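PDB 2A38: titin from Homo sapiens, which is a giant muscle protein that probably anchors in the sarcomeric Z-disc through this N-terminal pair of immunoglobulin domains. Local coordinates for residues M113-R116 and Q117-V121. Sequence-based numbering, arbitrary orientation.
Sequences MTVR and QGSQV
Met113, Val115 and Val121 supply the apolar side of this local contact, in which the chain leaves edge strand 113-115, turns, and enters strand 119-130 of the facing sheet. Met113 and Val121 meet tip to tip: the thioether chain, bent at its last torsion (chi3 -81°), brings CE to 3.3 Å from Val121 CG1, tighter than usual carbon packing. Val115 comes across the same valine obliquely, its CG2 3.8 Å from Val121 CG2. An alanine in place of Val121 would probably cost Met113 CE its closest methyl contact and Val115 the methyl its two branches rest against, opening a gap between the strands. The polar side is a type II turn from Arg116 to Ser119, with Gly118 in the positive-phi position (89°). Arg116 O accepts Ser119 N at 3.1 Å, the donor tilted 17° from the carbonyl plane, and also the hydroxyl Ser119 OG, at 2.5 Å, so short that its exact length is doubtful. A water accepts from Arg116 N at 2.7 Å and donates to Ser119 OG, bridging backbone and side chain. Backbone hydrogen bonds tie Val115 to Leu192 and Gln194, and Gly118 of the turn to Ala166. The Ser119 N bond thus closes the turn, while methyl packing joins the two facing sheets at this end of the immunoglobulin domain.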
# COMPACT_ATOMS: atom_id res chain seq x y z
N MET A 113 5.24 5.37 -32.65
CA MET A 113 4.31 6.06 -33.51
C MET A 113 4.97 6.79 -34.66
O MET A 113 6.10 7.27 -34.57
CB MET A 113 3.44 7.02 -32.70
CG MET A 113 4.15 7.86 -31.68
SD MET A 113 2.90 8.55 -30.57
CE MET A 113 2.31 9.95 -31.56
N THR A 114 4.24 6.83 -35.77
CA THR A 114 4.71 7.46 -36.98
C THR A 114 3.72 8.55 -37.31
O THR A 114 2.52 8.28 -37.43
CB THR A 114 4.76 6.45 -38.14
OG1 THR A 114 5.48 5.28 -37.71
CG2 THR A 114 5.47 7.04 -39.36
N VAL A 115 4.21 9.78 -37.41
CA VAL A 115 3.35 10.91 -37.71
C VAL A 115 3.97 11.81 -38.77
O VAL A 115 5.17 11.73 -39.04
CB VAL A 115 3.09 11.75 -36.44
CG1 VAL A 115 2.49 10.87 -35.35
CG2 VAL A 115 4.40 12.39 -35.96
N ARG A 116 3.16 12.66 -39.37
CA ARG A 116 3.67 13.57 -40.37
C ARG A 116 4.19 14.85 -39.73
O ARG A 116 3.79 15.23 -38.62
CB ARG A 116 2.59 13.91 -41.40
CG ARG A 116 2.66 13.03 -42.64
CD ARG A 116 1.70 13.53 -43.72
NE ARG A 116 0.35 13.01 -43.50
CZ ARG A 116 -0.04 11.79 -43.85
NH1 ARG A 116 0.81 10.95 -44.44
NH2 ARG A 116 -1.27 11.40 -43.58
N GLN A 117 5.11 15.50 -40.43
CA GLN A 117 5.74 16.73 -39.97
C GLN A 117 4.72 17.73 -39.44
O GLN A 117 3.69 17.95 -40.06
CB GLN A 117 6.52 17.33 -41.13
CG GLN A 117 7.42 18.46 -40.75
CD GLN A 117 8.20 18.98 -41.94
OE1 GLN A 117 8.91 18.22 -42.61
NE2 GLN A 117 8.08 20.28 -42.20
N GLY A 118 5.02 18.34 -38.30
CA GLY A 118 4.13 19.33 -37.73
C GLY A 118 3.03 18.83 -36.80
O GLY A 118 2.28 19.64 -36.23
N SER A 119 2.93 17.52 -36.64
CA SER A 119 1.91 16.92 -35.78
C SER A 119 2.19 17.10 -34.29
O SER A 119 3.35 17.14 -33.88
CB SER A 119 1.81 15.41 -36.05
OG SER A 119 1.64 15.14 -37.42
N GLN A 120 1.14 17.22 -33.49
CA GLN A 120 1.27 17.33 -32.05
C GLN A 120 1.35 15.88 -31.58
O GLN A 120 0.49 15.07 -31.94
CB GLN A 120 0.04 17.99 -31.43
CG GLN A 120 0.02 17.92 -29.91
CD GLN A 120 -1.37 18.23 -29.32
OE1 GLN A 120 -1.77 19.40 -29.20
NE2 GLN A 120 -2.11 17.18 -28.98
N VAL A 121 2.38 15.55 -30.80
CA VAL A 121 2.57 14.18 -30.32
C VAL A 121 2.68 14.11 -28.81
O VAL A 121 3.30 14.96 -28.17
CB VAL A 121 3.87 13.58 -30.92
CG1 VAL A 121 4.21 12.28 -30.23
CG2 VAL A 121 3.69 13.35 -32.40
O HOH W 1 0.44 12.69 -39.15